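Local coordinates for uncharacterized protein DUF1344 (Bacteroides vulgatus ATCC 8482, PDB 3K6O), which is of unknown function but belongs to the NigD-like family, pairing an N-terminal OB domain with a C-terminal beta sandwich, and is probably a lipoprotein, at residues A[14-19]-A[63-68]; A[39-44]-A[75-80]; A[101-106]-A[190-195]; A[123-128]-A[156-161]. All coordinates share one frame; numbering follows the deposited sequence.

In the fold
The four contacts fall into two groups, on opposite sides of the chain's centre. Contacts 1 and 2 belong to the OB domain: their centres lie about 7 Å apart, and strands 58-66 and 75-93 join them as sheet neighbours, with Glu67 OE2 hydrogen-bonded to Asn76 ND2 between the two. Contacts 3 and 4 belong to the beta sandwich, about 12 Å apart between centres, and are tied where Met104 N meets Tyr156 O. Between the groups, contacts 1 and 4 come no nearer than about 14 Å between closest atoms. No active site is known; tetraethylene glycol, probably from crystallisation, lies near Val44 in contact 2 and Asn103 in contact 3.

Contact 1 (A[14-19]-A[63-68]); sequences TVTIAM and YSFLEA
Thr16 and Tyr63 form an antiparallel, hydrogen-bonded pair where strands 16-19 and 63-66 meet, the strand directions 111° apart, in the curled sheet of the NigD-like OB domain. Both backbone bonds of the pair are nearly straight: Thr16 N to Tyr63 O and Tyr63 N to Thr16 O are each 2.9 Å long. Between the two segments this is the one bridge; Ala18 pairs onward with Gly61, and the Tyr63 side chain adds a further bond. The Tyr63 ring comes back to 16-19, its CD2 near Thr16 O and its CE2 4.2 Å from Ala18 CB. At the far end Tyr63 OH donates to Ala18 O at 2.8 Å, approaching 33° out of the carbonyl plane, while Ile77 and Leu35 also pack on this side chain. A phenylalanine here would keep the ring packing but would probably leave Ala18 O without this hydroxyl donor. On the other side of the bridge, Val15 CG1 touches Ser64 OG, a hydroxyl whose stronger partner is Asn80. Phe65, its CG anti to the carbonyl carbon (chi1 -69°), crosses Thr16 obliquely and presents its ring edge, CE1 lying 3.3 Å from Thr16 OG1; an edge-to-face contact with Tyr75 links the same ring to the next strand. A water bridges the segments, donating to Thr14 O and accepting from Phe65 N at 2.9 Å.

Contact 2 (A[39-44]-A[75-80]); sequences EKLWVV and YNIRLN
Leu41, Trp42 and Val43 run parallel to Tyr75, Asn76 and Ile77, and the two faces of this strand pair are packed very differently. The tight face carries Leu41, Val43, Tyr75 and Ile77. Leu41 CD2 sits against Tyr75 CB at 3.9 Å, while Leu41 CB meets Ile77 CG2 at 4.1 Å, those two side chains crossing at about a right angle. Ile77 CG1 lies between its backbone N and carbonyl carbon (chi1 68°), which leaves CG2 anti to the carbonyl carbon and against Leu41. Farther along, Val43 CG1 touches Leu79 CB at 4.1 Å, and Tyr63, Phe65 and Tyr50 add to this buried layer. Three backbone bonds lace the strands: Trp42 N to Tyr75 O, Ile77 N to Trp42 O and Val44 N to Ile77 O. The other face is looser and more polar. Asn76 OD1 rests 3.5 Å from Trp42 CB, with amide and indole planes 71° apart; the indole turns from the contact and meets the Phe73 ring, and Asn76 ND2 is bonded to Glu67 and Glu70. Exposed Val44 lays CG1 across Asn76 CB at 3.8 Å. At the start of the pair, Glu39 OE1 lies in the plane of the Tyr75 ring, 3.8 Å from CE2. The strand directions differ by 55°, and this strongly twisted parallel pairing, with apolar side chains on one face, suits the curled sheet of an OB domain.

Contact 3 (A[101-106]-A[190-195]); sequences IGNMKV and LVNPVD
Asn192 faces Asn103 and Lys105 with its side-chain amide, and each end of that amide has its own partner in this part of the NigD-like beta sandwich, where strand 186-191 runs out beside the loop following helix 98-101. Its CG stands anti to the backbone N (chi1 -171°), which carries CG toward the loop. ND2 donates to Asn103 O at 2.6 Å, with that oxygen almost in the plane of the Asn192 amide. The two asparagine amide planes are 51° apart, and Asn103 OD1 lies against Asn192 CB. At the other end, Asn192 OD1 accepts from Lys105 NZ at 2.8 Å. The lysine chain passes Pro193 O, its CD 3.4 Å from that oxygen, then bends at chi4, and NZ also bonds to Pro193 O at 3.2 Å and to Gly196 O; three oxygens thus grip the ammonium group. An alanine in place of Asn192 would probably leave Asn103 O without this donor and Lys105 NZ with one acceptor fewer, its ammonium group less firmly held. Beneath this polar layer, Val106 CG1 meets Val191 CG1 at about a right angle between side chains. Backbones bridge once, at Val106 and Pro193: Val106 N gives a 3.0 Å bond to Asn192 O, whereas Val194 N comes to Val106 O at 3.1 Å from well above the carbonyl plane, 62° out of it.

Contact 4 (A[123-128]-A[156-161]); sequences MLNFPS and YNNNGS
Tyr156 CG is anti to the backbone N (chi1 178°) and Asn125 CG anti to its carbonyl carbon (chi1 -62°), placements from which ring and amide meet. The side chains cross at about a right angle, yet amide and ring are nearly coplanar, 24° apart. Tyr156 OH donates to Asn125 OD1 at 2.7 Å, in the carbonyl plane and on a lone pair. A water gives OD1 a second donor at 2.6 Å and accepts from Asn158 ND2 at 3.1 Å, while Asn125 ND2 bonds to Gly163 O; both ends of the amide are therefore held, which fixes its rotation. Leu124 CB lies 4.2 Å from Tyr156 CE1. Farther out, Asn125 CB approaches Ser161 O at 3.1 Å, and Ser128 N donates to Ser161 OG at 3.1 Å. That hydroxyl also bonds to Gln130 O, so the serine ties into the loop following strand 117-125 at two places. Ser161 is presented by a tight turn: Ser161 N bonds back to Asn158 O, and Asn159 and Gly160 both have positive phi. Just before it, Asn157 OD1 takes the N-H of Asn159 in an Asx turn. A type I' turn from Asn158 to Ser161, following strand 149-157 and pinned to the end of strand 117-125, thus joins two strand ends at the margin of the beta sandwich.

Contact 1 (A[14-19]-A[63-68])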
loop_
_atom_site.group_PDB
_atom_site.type_symbol
_atom_site.label_atom_id
_atom_site.label_comp_id
_atom_site.label_asym_id
_atom_site.label_seq_id
_atom_site.Cartn_x
_atom_site.Cartn_y
_atom_site.Cartn_z
ATOM N N THR A 14 -19.662 10.101 7.881
ATOM C CA THR A 14 -19.134 10.932 9.026
ATOM C C THR A 14 -17.692 10.612 9.482
ATOM O O THR A 14 -17.110 11.353 10.292
ATOM C CB THR A 14 -20.068 10.848 10.258
ATOM O OG1 THR A 14 -19.540 11.664 11.308
ATOM C CG2 THR A 14 -20.231 9.385 10.761
ATOM N N VAL A 15 -17.131 9.504 9.018
ATOM C CA VAL A 15 -15.740 9.161 9.309
ATOM C C VAL A 15 -15.109 8.811 7.985
ATOM O O VAL A 15 -15.804 8.396 7.062
ATOM C CB VAL A 15 -15.590 7.925 10.241
ATOM C CG1 VAL A 15 -16.173 8.190 11.652
ATOM C CG2 VAL A 15 -16.216 6.680 9.592
ATOM N N THR A 16 -13.797 8.983 7.899
ATOM C CA THR A 16 -13.046 8.625 6.721
ATOM C C THR A 16 -12.187 7.428 7.035
ATOM O O THR A 16 -11.436 7.454 7.994
ATOM C CB THR A 16 -12.126 9.763 6.314
ATOM O OG1 THR A 16 -12.906 10.954 6.095
ATOM C CG2 THR A 16 -11.305 9.392 5.086
ATOM N N ILE A 17 -12.295 6.376 6.222
ATOM C CA ILE A 17 -11.392 5.264 6.317
ATOM C C ILE A 17 -10.355 5.411 5.190
ATOM O O ILE A 17 -10.696 5.229 4.009
ATOM C CB ILE A 17 -12.117 3.901 6.201
ATOM C CG1 ILE A 17 -13.283 3.793 7.198
ATOM C CG2 ILE A 17 -11.120 2.763 6.417
ATOM C CD1 ILE A 17 -12.894 4.032 8.673
ATOM N N ALA A 18 -9.097 5.697 5.547
ATOM C CA ALA A 18 -8.057 5.902 4.529
ATOM C C ALA A 18 -6.647 5.601 5.016
ATOM O O ALA A 18 -6.378 5.572 6.220
ATOM C CB ALA A 18 -8.124 7.320 3.942
HETATM N N MSE A 19 -5.752 5.394 4.051
HETATM C CA MSE A 19 -4.338 5.212 4.328
HETATM C C MSE A 19 -3.718 6.496 4.869
HETATM O O MSE A 19 -4.206 7.613 4.615
HETATM C CB MSE A 19 -3.591 4.822 3.056
HETATM C CG MSE A 19 -4.062 3.529 2.406
HETATM SE SE MSE A 19 -3.422 1.988 3.384
HETATM C CE MSE A 19 -1.657 2.361 3.711
ATOM N N TYR A 63 -10.600 8.135 10.692
ATOM C CA TYR A 63 -10.456 9.523 11.141
ATOM C C TYR A 63 -11.778 10.249 11.140
ATOM O O TYR A 63 -12.647 9.969 10.314
ATOM C CB TYR A 63 -9.468 10.290 10.230
ATOM C CG TYR A 63 -8.352 9.424 9.705
ATOM C CD1 TYR A 63 -7.420 8.865 10.579
ATOM C CD2 TYR A 63 -8.243 9.134 8.360
ATOM C CE1 TYR A 63 -6.397 8.030 10.133
ATOM C CE2 TYR A 63 -7.202 8.284 7.878
ATOM C CZ TYR A 63 -6.297 7.739 8.788
ATOM O OH TYR A 63 -5.294 6.912 8.377
ATOM N N SER A 64 -11.915 11.185 12.084
ATOM C CA SER A 64 -12.952 12.191 12.077
ATOM C C SER A 64 -12.301 13.546 11.955
ATOM O O SER A 64 -11.471 13.939 12.796
ATOM C CB SER A 64 -13.765 12.171 13.377
ATOM O OG SER A 64 -14.483 10.963 13.551
ATOM N N PHE A 65 -12.675 14.284 10.931
ATOM C CA PHE A 65 -12.061 15.572 10.703
ATOM C C PHE A 65 -12.832 16.595 11.502
ATOM O O PHE A 65 -13.981 16.857 11.196
ATOM C CB PHE A 65 -12.052 15.908 9.206
ATOM C CG PHE A 65 -11.147 15.048 8.424
ATOM C CD1 PHE A 65 -11.520 13.766 8.081
ATOM C CD2 PHE A 65 -9.913 15.495 8.041
ATOM C CE1 PHE A 65 -10.651 12.944 7.359
ATOM C CE2 PHE A 65 -9.051 14.677 7.322
ATOM C CZ PHE A 65 -9.427 13.413 6.979
ATOM N N LEU A 66 -12.215 17.130 12.550
ATOM C CA LEU A 66 -12.938 17.960 13.506
ATOM C C LEU A 66 -12.954 19.450 13.152
ATOM O O LEU A 66 -13.936 20.138 13.418
ATOM C CB LEU A 66 -12.387 17.760 14.908
ATOM C CG LEU A 66 -12.432 16.351 15.503
ATOM C CD1 LEU A 66 -11.691 16.369 16.818
ATOM C CD2 LEU A 66 -13.860 15.763 15.672
ATOM N N GLU A 67 -11.876 19.950 12.569
ATOM C CA GLU A 67 -11.800 21.358 12.179
ATOM C C GLU A 67 -10.509 21.641 11.398
ATOM O O GLU A 67 -9.559 20.835 11.414
ATOM C CB GLU A 67 -11.823 22.232 13.447
ATOM C CG GLU A 67 -10.487 22.190 14.176
ATOM C CD GLU A 67 -10.576 22.067 15.673
ATOM O OE1 GLU A 67 -11.670 22.278 16.223
ATOM O OE2 GLU A 67 -9.535 21.749 16.303
ATOM N N ALA A 68 -10.463 22.773 10.718
ATOM C CA ALA A 68 -9.233 23.231 10.087
ATOM C C ALA A 68 -8.117 23.301 11.134
ATOM O O ALA A 68 -8.370 23.574 12.295
ATOM C CB ALA A 68 -9.428 24.618 9.416
HETATM O O HOH W 1 -14.946 13.266 9.434
#

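Contact 2 (A[39-44]-A[75-80])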
loop_
_atom_site.group_PDB
_atom_site.type_symbol
_atom_site.label_atom_id
_atom_site.label_comp_id
_atom_site.label_asym_id
_atom_site.label_seq_id
_atom_site.Cartn_x
_atom_site.Cartn_y
_atom_site.Cartn_z
ATOM N N GLU A 39 -1.845 16.025 2.573
ATOM C CA GLU A 39 -2.321 16.807 3.704
ATOM C C GLU A 39 -1.869 16.211 5.032
ATOM O O GLU A 39 -1.925 15.010 5.229
ATOM C CB GLU A 39 -3.834 16.907 3.702
ATOM C CG GLU A 39 -4.353 17.693 2.521
ATOM C CD GLU A 39 -5.850 17.861 2.580
ATOM O OE1 GLU A 39 -6.549 16.894 2.978
ATOM O OE2 GLU A 39 -6.310 18.975 2.278
ATOM N N LYS A 40 -1.445 17.079 5.946
ATOM C CA LYS A 40 -0.931 16.669 7.229
ATOM C C LYS A 40 -2.027 16.851 8.253
ATOM O O LYS A 40 -2.643 17.930 8.333
ATOM C CB LYS A 40 0.256 17.523 7.628
ATOM C CG LYS A 40 1.462 17.485 6.673
ATOM C CD LYS A 40 2.591 18.307 7.287
ATOM C CE LYS A 40 3.255 19.252 6.271
ATOM N NZ LYS A 40 3.892 18.487 5.118
ATOM N N LEU A 41 -2.231 15.817 9.057
ATOM C CA LEU A 41 -3.290 15.791 10.057
ATOM C C LEU A 41 -2.697 15.802 11.451
ATOM O O LEU A 41 -1.811 14.980 11.754
ATOM C CB LEU A 41 -4.143 14.530 9.867
ATOM C CG LEU A 41 -4.721 14.275 8.466
ATOM C CD1 LEU A 41 -5.554 12.993 8.451
ATOM C CD2 LEU A 41 -5.536 15.467 7.993
ATOM N N TRP A 42 -3.156 16.746 12.285
ATOM C CA TRP A 42 -2.793 16.758 13.664
ATOM C C TRP A 42 -3.808 16.017 14.548
ATOM O O TRP A 42 -5.029 16.328 14.532
ATOM C CB TRP A 42 -2.639 18.196 14.162
ATOM C CG TRP A 42 -2.063 18.237 15.542
ATOM C CD1 TRP A 42 -2.719 18.496 16.702
ATOM C CD2 TRP A 42 -0.701 17.956 15.902
ATOM N NE1 TRP A 42 -1.851 18.419 17.765
ATOM C CE2 TRP A 42 -0.605 18.089 17.302
ATOM C CE3 TRP A 42 0.449 17.613 15.166
ATOM C CZ2 TRP A 42 0.592 17.873 17.996
ATOM C CZ3 TRP A 42 1.645 17.395 15.853
ATOM C CH2 TRP A 42 1.706 17.531 17.251
ATOM N N VAL A 43 -3.314 15.085 15.359
ATOM C CA VAL A 43 -4.186 14.286 16.235
ATOM C C VAL A 43 -4.505 15.014 17.542
ATOM O O VAL A 43 -3.627 15.175 18.396
ATOM C CB VAL A 43 -3.575 12.894 16.550
ATOM C CG1 VAL A 43 -4.557 12.057 17.409
ATOM C CG2 VAL A 43 -3.194 12.133 15.248
ATOM N N VAL A 44 -5.752 15.464 17.706
ATOM C CA VAL A 44 -6.147 16.156 18.924
ATOM C C VAL A 44 -7.006 15.261 19.824
ATOM O O VAL A 44 -7.150 15.564 20.980
ATOM C CB VAL A 44 -6.910 17.499 18.654
ATOM C CG1 VAL A 44 -6.004 18.485 17.932
ATOM C CG2 VAL A 44 -8.207 17.259 17.819
ATOM N N TYR A 75 -5.823 19.715 8.920
ATOM C CA TYR A 75 -6.923 19.415 9.822
ATOM C C TYR A 75 -6.449 18.864 11.162
ATOM O O TYR A 75 -5.405 18.222 11.248
ATOM C CB TYR A 75 -7.857 18.375 9.212
ATOM C CG TYR A 75 -8.507 18.800 7.926
ATOM C CD1 TYR A 75 -9.685 19.543 7.930
ATOM C CD2 TYR A 75 -7.965 18.427 6.708
ATOM C CE1 TYR A 75 -10.280 19.933 6.756
ATOM C CE2 TYR A 75 -8.554 18.810 5.532
ATOM C CZ TYR A 75 -9.713 19.557 5.560
ATOM O OH TYR A 75 -10.287 19.929 4.379
ATOM N N ASN A 76 -7.252 19.117 12.184
ATOM C CA ASN A 76 -7.145 18.482 13.484
ATOM C C ASN A 76 -8.156 17.364 13.478
ATOM O O ASN A 76 -9.312 17.593 13.113
ATOM C CB ASN A 76 -7.474 19.450 14.611
ATOM C CG ASN A 76 -6.479 20.570 14.725
ATOM O OD1 ASN A 76 -5.284 20.403 14.405
ATOM N ND2 ASN A 76 -6.953 21.727 15.218
ATOM N N ILE A 77 -7.725 16.160 13.858
ATOM C CA ILE A 77 -8.583 14.984 13.774
ATOM C C ILE A 77 -8.719 14.221 15.082
ATOM O O ILE A 77 -7.924 14.395 16.011
ATOM C CB ILE A 77 -8.092 13.985 12.660
ATOM C CG1 ILE A 77 -6.748 13.336 13.041
ATOM C CG2 ILE A 77 -7.939 14.708 11.334
ATOM C CD1 ILE A 77 -6.459 11.975 12.388
ATOM N N ARG A 78 -9.750 13.374 15.137
ATOM C CA ARG A 78 -9.833 12.313 16.110
ATOM C C ARG A 78 -9.408 11.032 15.393
ATOM O O ARG A 78 -9.946 10.694 14.324
ATOM C CB ARG A 78 -11.264 12.144 16.661
ATOM C CG ARG A 78 -11.406 10.961 17.559
ATOM C CD ARG A 78 -12.673 10.938 18.348
ATOM N NE ARG A 78 -13.863 11.019 17.526
ATOM C CZ ARG A 78 -14.696 12.060 17.482
ATOM N NH1 ARG A 78 -14.483 13.164 18.195
ATOM N NH2 ARG A 78 -15.757 11.999 16.699
ATOM N N LEU A 79 -8.469 10.321 15.986
ATOM C CA LEU A 79 -8.035 9.036 15.466
ATOM C C LEU A 79 -8.882 7.969 16.151
ATOM O O LEU A 79 -8.641 7.659 17.307
ATOM C CB LEU A 79 -6.547 8.823 15.750
ATOM C CG LEU A 79 -5.951 7.483 15.332
ATOM C CD1 LEU A 79 -6.087 7.252 13.795
ATOM C CD2 LEU A 79 -4.500 7.387 15.778
ATOM N N ASN A 80 -9.890 7.452 15.436
ATOM C CA ASN A 80 -10.863 6.501 15.997
ATOM C C ASN A 80 -10.323 5.068 16.083
ATOM O O ASN A 80 -10.676 4.340 16.977
ATOM C CB ASN A 80 -12.169 6.486 15.180
ATOM C CG ASN A 80 -12.838 7.858 15.071
ATOM O OD1 ASN A 80 -12.992 8.570 16.065
ATOM N ND2 ASN A 80 -13.251 8.223 13.854
#

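Contact 3 (A[101-106]-A[190-195])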
loop_
_atom_site.group_PDB
_atom_site.type_symbol
_atom_site.label_atom_id
_atom_site.label_comp_id
_atom_site.label_asym_id
_atom_site.label_seq_id
_atom_site.Cartn_x
_atom_site.Cartn_y
_atom_site.Cartn_z
ATOM N N ILE A 101 10.778 -16.768 -5.400
ATOM C CA ILE A 101 9.788 -15.700 -5.476
ATOM C C ILE A 101 8.402 -16.230 -5.937
ATOM O O ILE A 101 7.356 -15.822 -5.411
ATOM C CB ILE A 101 10.261 -14.542 -6.386
ATOM C CG1 ILE A 101 11.386 -13.728 -5.725
ATOM C CG2 ILE A 101 9.111 -13.595 -6.716
ATOM C CD1 ILE A 101 12.070 -12.750 -6.693
ATOM N N GLY A 102 8.398 -17.153 -6.886
ATOM C CA GLY A 102 7.178 -17.825 -7.298
ATOM C C GLY A 102 6.306 -16.943 -8.198
ATOM O O GLY A 102 6.675 -15.834 -8.551
ATOM N N ASN A 103 5.161 -17.487 -8.601
ATOM C CA ASN A 103 4.155 -16.739 -9.308
ATOM C C ASN A 103 2.823 -17.471 -9.199
ATOM O O ASN A 103 2.148 -17.724 -10.185
ATOM C CB ASN A 103 4.544 -16.561 -10.769
ATOM C CG ASN A 103 3.674 -15.539 -11.470
ATOM O OD1 ASN A 103 3.089 -14.625 -10.828
ATOM N ND2 ASN A 103 3.555 -15.688 -12.791
HETATM N N MSE A 104 2.449 -17.794 -7.977
HETATM C CA MSE A 104 1.204 -18.482 -7.702
HETATM C C MSE A 104 -0.017 -17.561 -7.790
HETATM O O MSE A 104 0.074 -16.333 -7.627
HETATM C CB MSE A 104 1.304 -19.099 -6.321
HETATM C CG MSE A 104 2.420 -20.175 -6.227
HETATM SE SE MSE A 104 2.401 -20.962 -4.486
HETATM C CE MSE A 104 0.999 -22.331 -4.809
ATOM N N LYS A 105 -1.163 -18.155 -8.090
ATOM C CA LYS A 105 -2.379 -17.390 -8.264
ATOM C C LYS A 105 -2.778 -16.720 -6.944
ATOM O O LYS A 105 -2.744 -17.348 -5.884
ATOM C CB LYS A 105 -3.507 -18.295 -8.786
ATOM C CG LYS A 105 -3.249 -18.806 -10.225
ATOM C CD LYS A 105 -4.507 -19.373 -10.900
ATOM C CE LYS A 105 -4.296 -19.574 -12.444
ATOM N NZ LYS A 105 -3.971 -18.271 -13.176
ATOM N N VAL A 106 -3.164 -15.452 -7.035
ATOM C CA VAL A 106 -3.571 -14.656 -5.879
ATOM C C VAL A 106 -4.858 -13.885 -6.229
ATOM O O VAL A 106 -5.071 -13.505 -7.387
ATOM C CB VAL A 106 -2.474 -13.651 -5.466
ATOM C CG1 VAL A 106 -2.188 -12.611 -6.591
ATOM C CG2 VAL A 106 -2.849 -12.907 -4.164
ATOM N N LEU A 190 1.845 -6.608 -13.520
ATOM C CA LEU A 190 1.390 -7.932 -13.927
ATOM C C LEU A 190 0.980 -8.762 -12.717
ATOM O O LEU A 190 1.700 -8.816 -11.706
ATOM C CB LEU A 190 2.480 -8.702 -14.699
ATOM C CG LEU A 190 2.626 -8.440 -16.202
ATOM C CD1 LEU A 190 3.966 -8.973 -16.717
ATOM C CD2 LEU A 190 1.460 -9.055 -17.039
ATOM N N VAL A 191 -0.155 -9.434 -12.852
ATOM C CA VAL A 191 -0.733 -10.240 -11.791
ATOM C C VAL A 191 -1.181 -11.579 -12.345
ATOM O O VAL A 191 -1.778 -11.653 -13.452
ATOM C CB VAL A 191 -1.948 -9.523 -11.159
ATOM C CG1 VAL A 191 -2.725 -10.448 -10.148
ATOM C CG2 VAL A 191 -1.465 -8.226 -10.496
ATOM N N ASN A 192 -0.924 -12.620 -11.567
ATOM C CA ASN A 192 -1.435 -13.936 -11.865
ATOM C C ASN A 192 -2.655 -14.148 -10.964
ATOM O O ASN A 192 -2.518 -14.387 -9.764
ATOM C CB ASN A 192 -0.351 -14.970 -11.619
ATOM C CG ASN A 192 -0.732 -16.352 -12.122
ATOM O OD1 ASN A 192 -1.747 -16.537 -12.795
ATOM N ND2 ASN A 192 0.071 -17.329 -11.772
ATOM N N PRO A 193 -3.861 -14.022 -11.530
ATOM C CA PRO A 193 -5.079 -13.972 -10.716
ATOM C C PRO A 193 -5.691 -15.337 -10.455
ATOM O O PRO A 193 -5.577 -16.195 -11.291
ATOM C CB PRO A 193 -6.004 -13.114 -11.572
ATOM C CG PRO A 193 -5.625 -13.492 -12.985
ATOM C CD PRO A 193 -4.157 -13.854 -12.966
ATOM N N VAL A 194 -6.365 -15.524 -9.322
ATOM C CA VAL A 194 -7.031 -16.808 -9.017
ATOM C C VAL A 194 -8.112 -17.211 -10.004
ATOM O O VAL A 194 -8.195 -18.383 -10.419
ATOM C CB VAL A 194 -7.657 -16.878 -7.588
ATOM C CG1 VAL A 194 -6.621 -16.590 -6.516
ATOM C CG2 VAL A 194 -8.851 -15.953 -7.460
ATOM N N ASP A 195 -8.976 -16.276 -10.370
ATOM C CA ASP A 195 -9.974 -16.592 -11.422
ATOM C C ASP A 195 -9.525 -15.705 -12.578
ATOM O O ASP A 195 -9.535 -14.440 -12.459
ATOM C CB ASP A 195 -11.424 -16.309 -10.979
#

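Contact 4 (A[123-128]-A[156-161])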
loop_
_atom_site.group_PDB
_atom_site.type_symbol
_atom_site.label_atom_id
_atom_site.label_comp_id
_atom_site.label_asym_id
_atom_site.label_seq_id
_atom_site.Cartn_x
_atom_site.Cartn_y
_atom_site.Cartn_z
HETATM N N MSE A 123 -6.102 -11.292 -0.731
HETATM C CA MSE A 123 -6.353 -12.459 0.100
HETATM C C MSE A 123 -5.088 -13.300 0.126
HETATM O O MSE A 123 -4.452 -13.504 -0.904
HETATM C CB MSE A 123 -7.513 -13.286 -0.461
HETATM C CG MSE A 123 -8.849 -12.541 -0.632
HETATM SE SE MSE A 123 -9.527 -11.699 0.995
HETATM C CE MSE A 123 -10.183 -13.220 1.921
ATOM N N LEU A 124 -4.718 -13.766 1.309
ATOM C CA LEU A 124 -3.591 -14.674 1.469
ATOM C C LEU A 124 -3.973 -15.862 2.331
ATOM O O LEU A 124 -4.828 -15.777 3.209
ATOM C CB LEU A 124 -2.376 -13.955 2.081
ATOM C CG LEU A 124 -2.495 -13.419 3.515
ATOM C CD1 LEU A 124 -1.103 -13.030 4.036
ATOM C CD2 LEU A 124 -3.381 -12.217 3.538
ATOM N N ASN A 125 -3.317 -16.986 2.073
ATOM C CA ASN A 125 -3.605 -18.190 2.818
ATOM C C ASN A 125 -3.151 -18.013 4.261
ATOM O O ASN A 125 -2.058 -17.512 4.507
ATOM C CB ASN A 125 -2.930 -19.378 2.150
ATOM C CG ASN A 125 -3.443 -19.614 0.741
ATOM O OD1 ASN A 125 -2.932 -19.020 -0.233
ATOM N ND2 ASN A 125 -4.445 -20.504 0.606
ATOM N N PHE A 126 -4.005 -18.379 5.217
ATOM C CA PHE A 126 -3.616 -18.388 6.623
ATOM C C PHE A 126 -2.332 -19.211 6.807
ATOM O O PHE A 126 -2.198 -20.298 6.222
ATOM C CB PHE A 126 -4.731 -18.984 7.501
ATOM C CG PHE A 126 -4.509 -18.783 8.975
ATOM C CD1 PHE A 126 -4.695 -17.529 9.550
ATOM C CD2 PHE A 126 -4.101 -19.835 9.782
ATOM C CE1 PHE A 126 -4.494 -17.319 10.917
ATOM C CE2 PHE A 126 -3.893 -19.635 11.158
ATOM C CZ PHE A 126 -4.087 -18.363 11.720
ATOM N N PRO A 127 -1.393 -18.709 7.618
ATOM C CA PRO A 127 -0.155 -19.443 7.901
ATOM C C PRO A 127 -0.389 -20.810 8.553
ATOM O O PRO A 127 -1.011 -20.906 9.603
ATOM C CB PRO A 127 0.603 -18.512 8.849
ATOM C CG PRO A 127 0.017 -17.145 8.608
ATOM C CD PRO A 127 -1.408 -17.380 8.248
ATOM N N SER A 128 0.128 -21.845 7.901
ATOM C CA SER A 128 -0.144 -23.219 8.236
ATOM C C SER A 128 1.036 -24.121 7.797
ATOM O O SER A 128 0.865 -25.019 6.964
ATOM C CB SER A 128 -1.435 -23.647 7.526
ATOM O OG SER A 128 -1.330 -23.524 6.110
ATOM N N TYR A 156 3.108 -13.769 -5.971
ATOM C CA TYR A 156 2.626 -14.386 -4.732
ATOM C C TYR A 156 3.226 -15.778 -4.540
ATOM O O TYR A 156 3.337 -16.558 -5.487
ATOM C CB TYR A 156 1.090 -14.494 -4.747
ATOM C CG TYR A 156 0.467 -15.162 -3.523
ATOM C CD1 TYR A 156 0.566 -14.591 -2.277
ATOM C CD2 TYR A 156 -0.217 -16.385 -3.629
ATOM C CE1 TYR A 156 -0.030 -15.167 -1.170
ATOM C CE2 TYR A 156 -0.789 -16.980 -2.527
ATOM C CZ TYR A 156 -0.694 -16.353 -1.298
ATOM O OH TYR A 156 -1.231 -16.919 -0.187
ATOM N N ASN A 157 3.613 -16.077 -3.304
ATOM C CA ASN A 157 4.057 -17.413 -2.951
ATOM C C ASN A 157 3.401 -17.784 -1.625
ATOM O O ASN A 157 3.585 -17.085 -0.638
ATOM C CB ASN A 157 5.583 -17.498 -2.861
ATOM C CG ASN A 157 6.094 -18.911 -3.028
ATOM O OD1 ASN A 157 5.354 -19.889 -2.836
ATOM N ND2 ASN A 157 7.364 -19.042 -3.412
ATOM N N ASN A 158 2.612 -18.861 -1.611
ATOM C CA ASN A 158 1.953 -19.281 -0.365
ATOM C C ASN A 158 2.865 -20.093 0.535
ATOM O O ASN A 158 2.516 -20.381 1.690
ATOM C CB ASN A 158 0.635 -19.999 -0.620
ATOM C CG ASN A 158 0.798 -21.317 -1.325
ATOM O OD1 ASN A 158 1.887 -21.886 -1.390
ATOM N ND2 ASN A 158 -0.293 -21.807 -1.878
ATOM N N ASN A 159 4.040 -20.445 0.011
ATOM C CA ASN A 159 5.057 -21.106 0.800
ATOM C C ASN A 159 4.466 -22.343 1.475
ATOM O O ASN A 159 4.609 -22.514 2.663
ATOM C CB ASN A 159 5.627 -20.115 1.850
ATOM C CG ASN A 159 6.581 -19.078 1.240
ATOM O OD1 ASN A 159 7.151 -19.299 0.171
ATOM N ND2 ASN A 159 6.760 -17.954 1.925
ATOM N N GLY A 160 3.759 -23.171 0.715
ATOM C CA GLY A 160 3.154 -24.400 1.246
ATOM C C GLY A 160 1.813 -24.253 1.962
ATOM O O GLY A 160 1.039 -25.206 2.019
ATOM N N SER A 161 1.532 -23.074 2.512
ATOM C CA SER A 161 0.271 -22.830 3.221
ATOM C C SER A 161 -0.946 -22.796 2.293
ATOM O O SER A 161 -1.162 -21.817 1.565
ATOM C CB SER A 161 0.347 -21.516 3.980
ATOM O OG SER A 161 1.317 -21.604 4.996
HETATM O O HOH W 2 -2.735 -20.105 -2.596
#